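Local coordinates for RIM-binding protein, isoform F (Drosophila melanogaster, PDB 4Z8A) that binds, through its third SH3 domain, a peptide derived from the calcium channel Cacophony and probably serves as a scaffold at the synaptic active zone, at residues Asp20-Pro23 with Gln24-Ser27; Met58-Asp62 with Gly63-Leu67. All blocks are in the same frame, centred on the assembly; numbering follows the deposited sequence. Where two conformers were deposited one is given.

Interaction 1: Asp20-Pro23 with Gln24-Ser27; sequences DYDP and QELS
Asp22 O takes two backbone N-H groups, from Glu25 N at 2.8 Å and from Leu26 N at 3.0 Å. The two donors come from different directions: Glu25 N sits above the carbonyl plane, while Leu26 N lies nearly along the C=O axis. Pro23 O then accepts Ser27 N at 2.9 Å, which closes the last turn of the short helix. The Asp22 side chain caps the start of this helix. Its CG is anti to the backbone N (chi1 -175°), and OD1 accepts a hydrogen bond from Gln24 N at 3.2 Å, the N-H coming from above the carboxylate plane. The other oxygen, OD2, comes to 3.5 Å from Glu25 OE2. A water receives a weak bond from Asp22 N and donates to Glu25 OE1.

The Tyr21 ring lies against Leu26 and Ser27, meeting both obliquely. Its CE1 meets Leu26 CB at 3.8 Å, and the two side chains run antiparallel past one another. At the far end of the ring, Tyr21 OH lies 3.1 Å from Ser27 CB. That hydroxyl and Ser27 OG both hydrogen-bond to Glu36 OE1, and Phe72 meets the ring edge-to-face. Tyr21 also packs on an apolar side chain of the bound peptide. The N-capped turn is local to this RT loop; Tyr21 is the second tyrosine of the ALYDY motif that lines the peptide-binding surface of SH3 domains.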
ATOM      1  N   ASP A  20       7.306  -8.438  -4.117  1.00 10.08           N
ATOM      2  CA  ASP A  20       7.321  -8.898  -2.718  1.00 11.98           C
ATOM      3  C   ASP A  20       7.667  -7.741  -1.812  1.00 13.85           C
ATOM      4  O   ASP A  20       8.541  -6.943  -2.164  1.00 12.43           O
ATOM      5  CB  ASP A  20       8.344  -9.997  -2.505  1.00 14.39           C
ATOM      6  CG  ASP A  20       8.016 -11.261  -3.254  1.00 18.75           C
ATOM      7  OD1 ASP A  20       6.900 -11.390  -3.791  1.00 16.24           O
ATOM      8  OD2 ASP A  20       8.895 -12.136  -3.314  1.00 20.11           O
ATOM      9  N   TYR A  21       7.029  -7.663  -0.637  1.00 12.93           N
ATOM     10  CA  TYR A  21       7.406  -6.665   0.362  1.00 10.35           C
ATOM     11  C   TYR A  21       7.468  -7.222   1.777  1.00 14.08           C
ATOM     12  O   TYR A  21       6.454  -7.608   2.341  1.00 15.38           O
ATOM     13  CB  TYR A  21       6.433  -5.487   0.352  1.00 12.77           C
ATOM     14  CG  TYR A  21       6.860  -4.300   1.196  1.00 10.89           C
ATOM     15  CD1 TYR A  21       7.946  -3.510   0.814  1.00 11.35           C
ATOM     16  CD2 TYR A  21       6.140  -3.923   2.327  1.00 12.72           C
ATOM     17  CE1 TYR A  21       8.334  -2.406   1.558  1.00 13.62           C
ATOM     18  CE2 TYR A  21       6.512  -2.798   3.075  1.00 12.52           C
ATOM     19  CZ  TYR A  21       7.612  -2.054   2.687  1.00 12.01           C
ATOM     20  OH  TYR A  21       7.999  -0.955   3.390  1.00 13.49           O
ATOM     21  N   ASP A  22       8.677  -7.241   2.326  1.00 11.83           N
ATOM     22  CA  ASP A  22       8.899  -7.517   3.742  1.00 13.92           C
ATOM     23  C   ASP A  22       9.504  -6.263   4.353  1.00 11.16           C
ATOM     24  O   ASP A  22      10.623  -5.884   4.020  1.00 14.38           O
ATOM     25  CB  ASP A  22       9.819  -8.725   3.908  1.00 19.24           C
ATOM     26  CG  ASP A  22      10.002  -9.133   5.365  1.00 25.74           C
ATOM     27  OD1 ASP A  22       9.578  -8.376   6.265  1.00 26.65           O
ATOM     28  OD2 ASP A  22      10.567 -10.217   5.602  1.00 26.17           O
ATOM     29  N   PRO A  23       8.753  -5.596   5.226  1.00 13.69           N
ATOM     30  CA  PRO A  23       9.197  -4.320   5.787  1.00 16.59           C
ATOM     31  C   PRO A  23      10.576  -4.434   6.424  1.00 14.32           C
ATOM     32  O   PRO A  23      11.328  -3.476   6.355  1.00 15.07           O
ATOM     33  CB  PRO A  23       8.125  -4.000   6.837  1.00 13.93           C
ATOM     34  CG  PRO A  23       6.916  -4.782   6.391  1.00 19.08           C
ATOM     35  CD  PRO A  23       7.416  -5.994   5.703  1.00 19.99           C
ATOM     36  N   GLN A  24      10.922  -5.579   7.016  1.00 17.88           N
ATOM     37  CA  GLN A  24      12.241  -5.735   7.650  0.63 22.58           C
ATOM     38  C   GLN A  24      13.368  -5.722   6.639  1.00 21.36           C
ATOM     39  O   GLN A  24      14.512  -5.382   6.958  1.00 20.96           O
ATOM     40  CB  GLN A  24      12.318  -7.032   8.449  0.63 25.34           C
ATOM     41  CG  GLN A  24      11.515  -7.016   9.697  0.63 19.97           C
ATOM     42  CD  GLN A  24      11.935  -8.093  10.678  0.63 31.16           C
ATOM     43  OE1 GLN A  24      13.110  -8.208  11.035  0.63 26.31           O
ATOM     44  NE2 GLN A  24      10.971  -8.888  11.124  0.63 27.43           N
ATOM     45  N   GLU A  25      13.058  -6.105   5.408  1.00 17.23           N
ATOM     46  CA  GLU A  25      14.079  -6.131   4.359  1.00 17.65           C
ATOM     47  C   GLU A  25      14.135  -4.853   3.535  1.00 21.69           C
ATOM     48  O   GLU A  25      15.177  -4.508   2.979  1.00 21.98           O
ATOM     49  CB  GLU A  25      13.839  -7.294   3.405  1.00 14.30           C
ATOM     50  CG  GLU A  25      14.069  -8.640   4.008  1.00 26.52           C
ATOM     51  CD  GLU A  25      13.569  -9.765   3.132  1.00 37.44           C
ATOM     52  OE1 GLU A  25      13.301  -9.515   1.931  1.00 32.40           O
ATOM     53  OE2 GLU A  25      13.449 -10.898   3.651  1.00 36.96           O
ATOM     54  N   LEU A  26      13.004  -4.170   3.416  1.00 19.22           N
ATOM     55  CA  LEU A  26      12.889  -3.119   2.428  1.00 13.81           C
ATOM     56  C   LEU A  26      12.414  -1.760   2.931  1.00 12.44           C
ATOM     57  O   LEU A  26      12.577  -0.757   2.240  1.00 13.69           O
ATOM     58  CB  LEU A  26      11.935  -3.594   1.321  1.00 15.55           C
ATOM     59  CG  LEU A  26      12.448  -4.781   0.506  1.00 15.77           C
ATOM     60  CD1 LEU A  26      11.453  -5.148  -0.590  1.00 16.21           C
ATOM     61  CD2 LEU A  26      13.792  -4.456  -0.117  1.00 21.28           C
ATOM     62  N   SER A  27      11.809  -1.702   4.114  1.00 12.08           N
ATOM     63  CA  SER A  27      11.256  -0.423   4.564  1.00  9.34           C
ATOM     64  C   SER A  27      12.310   0.516   5.140  1.00 12.23           C
ATOM     65  O   SER A  27      13.179   0.073   5.896  1.00 12.77           O
ATOM     66  CB  SER A  27      10.176  -0.641   5.627  1.00 13.01           C
ATOM     67  OG  SER A  27       9.577   0.602   5.949  1.00 10.80           O
TER
HETATM   68  O   HOH W   1      10.908  -8.387   0.552  1.00 23.64           O

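Interaction 2: Met58-Asp62 with Gly63-Leu67; sequences MGELD and GVRGL
Gly59 and Gly66 face each other as a hydrogen-bonded antiparallel pair. Gly59 N donates to Gly66 O at 2.9 Å, and Gly66 N returns a bond to Gly59 O. Leu61 and Val64 form the second such pair: Leu61 N reaches Val64 O at 2.8 Å, nearly straight at 163°, and Val64 N reaches Leu61 O at 3.1 Å. CA-H...O contacts run between these rungs, from Arg65 CA to Gly59 O and from Glu60 CA to Val64 O.

One side-chain bond braces the turn. Glu60 has CG anti to the backbone N and a bend at chi2 (-85°), which carries its carboxylate forward, over the turn. OE2 accepts Gly63 N at 2.9 Å, with the donor above the carboxylate plane. Gly63 has a positive phi, a backbone conformation that favours glycine in a type I' turn.

The remaining contacts are by packing. Glu60 CG sits over the centre of one face of the Arg65 guanidinium, 3.8 Å from CZ. The carboxylate and guanidinium planes are 48° apart. The opposite charges are near but do not pair, with Glu60 OE2 5.1 Å from Arg65 NH2. At the other end, bends at chi2 and chi3 of Met58 bring its methyl CE to Leu67 CD2 at 3.7 Å, with the two side chains roughly perpendicular. Leu67 also packs on a basic side chain of the bound peptide. This is a beta hairpin with a two-residue loop, Asp62-Gly63, in a type I' turn from Leu61 to Val64, characteristic of the distal hairpin of the SH3 barrel.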
ATOM      1  N   MET A  58      -3.853   2.153   3.912  1.00 10.50           N
ATOM      2  CA  MET A  58      -4.255   1.179   4.939  1.00 14.54           C
ATOM      3  C   MET A  58      -4.827  -0.053   4.245  1.00 12.36           C
ATOM      4  O   MET A  58      -5.789   0.065   3.511  1.00 14.40           O
ATOM      5  CB  MET A  58      -5.294   1.757   5.884  1.00 15.34           C
ATOM      6  CG  MET A  58      -5.850   0.703   6.871  1.00 20.26           C
ATOM      7  SD  MET A  58      -4.579  -0.029   7.948  1.00 26.79           S
ATOM      8  CE  MET A  58      -3.903   1.429   8.749  1.00 26.45           C
ATOM      9  N   GLY A  59      -4.229  -1.221   4.467  1.00 12.43           N
ATOM     10  CA  GLY A  59      -4.642  -2.422   3.769  1.00 13.18           C
ATOM     11  C   GLY A  59      -4.962  -3.589   4.688  1.00 15.49           C
ATOM     12  O   GLY A  59      -4.595  -3.597   5.860  1.00 13.22           O
ATOM     13  N   GLU A  60      -5.642  -4.579   4.126  1.00 12.31           N
ATOM     14  CA  GLU A  60      -5.923  -5.845   4.813  1.00 10.09           C
ATOM     15  C   GLU A  60      -5.468  -6.989   3.947  1.00 13.50           C
ATOM     16  O   GLU A  60      -5.633  -6.942   2.717  1.00 12.17           O
ATOM     17  CB  GLU A  60      -7.412  -5.996   5.103  1.00 12.97           C
ATOM     18  CG  GLU A  60      -7.767  -7.220   5.955  1.00 14.79           C
ATOM     19  CD  GLU A  60      -7.941  -8.511   5.169  1.00 22.07           C
ATOM     20  OE1 GLU A  60      -8.029  -8.471   3.910  1.00 17.13           O
ATOM     21  OE2 GLU A  60      -8.006  -9.576   5.825  1.00 21.17           O
ATOM     22  N   LEU A  61      -4.912  -8.017   4.573  1.00 11.84           N
ATOM     23  CA  LEU A  61      -4.512  -9.211   3.832  1.00 12.95           C
ATOM     24  C   LEU A  61      -4.483 -10.406   4.766  1.00 18.05           C
ATOM     25  O   LEU A  61      -3.762 -10.409   5.756  1.00 18.25           O
ATOM     26  CB  LEU A  61      -3.143  -9.010   3.160  1.00 14.85           C
ATOM     27  CG  LEU A  61      -2.504 -10.259   2.542  1.00 13.78           C
ATOM     28  CD1 LEU A  61      -3.356 -10.836   1.393  1.00 13.89           C
ATOM     29  CD2 LEU A  61      -1.067  -9.962   2.040  1.00 11.03           C
ATOM     30  N   ASP A  62      -5.288 -11.408   4.442  1.00 16.70           N
ATOM     31  CA  ASP A  62      -5.376 -12.647   5.227  1.00 23.74           C
ATOM     32  C   ASP A  62      -5.466 -12.415   6.745  1.00 20.35           C
ATOM     33  O   ASP A  62      -4.730 -13.026   7.527  1.00 29.38           O
ATOM     34  CB  ASP A  62      -4.188 -13.561   4.915  1.00 27.95           C
ATOM     35  CG  ASP A  62      -4.248 -14.135   3.494  1.00 33.21           C
ATOM     36  OD1 ASP A  62      -5.365 -14.462   3.020  1.00 33.17           O
ATOM     37  OD2 ASP A  62      -3.182 -14.267   2.862  1.00 40.55           O
ATOM     38  N   GLY A  63      -6.367 -11.535   7.156  1.00 17.27           N
ATOM     39  CA  GLY A  63      -6.652 -11.358   8.569  1.00 22.98           C
ATOM     40  C   GLY A  63      -5.774 -10.348   9.285  1.00 27.86           C
ATOM     41  O   GLY A  63      -5.995 -10.057  10.453  1.00 27.67           O
ATOM     42  N   VAL A  64      -4.776  -9.819   8.585  1.00 14.52           N
ATOM     43  CA  VAL A  64      -3.852  -8.822   9.142  1.00 21.54           C
ATOM     44  C   VAL A  64      -4.055  -7.470   8.453  1.00 20.84           C
ATOM     45  O   VAL A  64      -4.245  -7.430   7.242  1.00 14.83           O
ATOM     46  CB  VAL A  64      -2.389  -9.253   8.961  1.00 22.02           C
ATOM     47  CG1 VAL A  64      -1.465  -8.355   9.755  1.00 24.55           C
ATOM     48  CG2 VAL A  64      -2.193 -10.710   9.363  1.00 33.28           C
ATOM     49  N   ARG A  65      -4.039  -6.382   9.222  1.00 18.34           N
ATOM     50  CA  ARG A  65      -4.170  -5.031   8.682  1.00 17.70           C
ATOM     51  C   ARG A  65      -2.900  -4.217   8.909  1.00 19.73           C
ATOM     52  O   ARG A  65      -2.234  -4.375   9.927  1.00 17.81           O
ATOM     53  CB  ARG A  65      -5.369  -4.325   9.311  1.00 26.06           C
ATOM     54  CG  ARG A  65      -6.658  -5.012   8.960  1.00 30.33           C
ATOM     55  CD  ARG A  65      -7.852  -4.454   9.677  1.00 37.53           C
ATOM     56  NE  ARG A  65      -8.971  -5.378   9.512  1.00 44.55           N
ATOM     57  CZ  ARG A  65      -9.871  -5.300   8.537  1.00 47.05           C
ATOM     58  NH1 ARG A  65      -9.803  -4.327   7.632  1.00 34.52           N
ATOM     59  NH2 ARG A  65     -10.843  -6.195   8.469  1.00 43.61           N
ATOM     60  N   GLY A  66      -2.547  -3.367   7.952  1.00 11.87           N
ATOM     61  CA  GLY A  66      -1.385  -2.512   8.123  1.00 11.21           C
ATOM     62  C   GLY A  66      -1.151  -1.664   6.905  1.00 12.13           C
ATOM     63  O   GLY A  66      -1.790  -1.866   5.867  1.00 12.35           O
ATOM     64  N   LEU A  67      -0.190  -0.748   7.011  1.00 11.09           N
ATOM     65  CA  LEU A  67       0.125   0.146   5.917  1.00  9.60           C
ATOM     66  C   LEU A  67       0.930  -0.578   4.834  1.00 10.03           C
ATOM     67  O   LEU A  67       1.816  -1.380   5.126  1.00 13.31           O
ATOM     68  CB  LEU A  67       0.902   1.362   6.439  1.00 13.56           C
ATOM     69  CG  LEU A  67       0.152   2.253   7.438  1.00 17.63           C
ATOM     70  CD1 LEU A  67       1.080   3.339   7.980  1.00 16.38           C
ATOM     71  CD2 LEU A  67      -1.086   2.881   6.818  1.00 17.27           C
TER

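In the fold
From the N terminus the chain runs through strand 12-16 and enters a long loop. Interaction 1 forms there, closing a single turn at helix 23-26. The chain then passes helix 32-35 and strand 44-48 before interaction 2 closes the hairpin of strands 56-61 and 64-69. The two contacts follow in series and neither nests in nor crosses the other. Their centres are 15 Å apart and they do not touch. Backbone bonds of Met58 and Glu60 join the hairpin to strand 44-48, while Leu67 makes backbone bonds with Val35, at the end of helix 32-35, and with Leu37, just after it. Both contacts border the bound peptide.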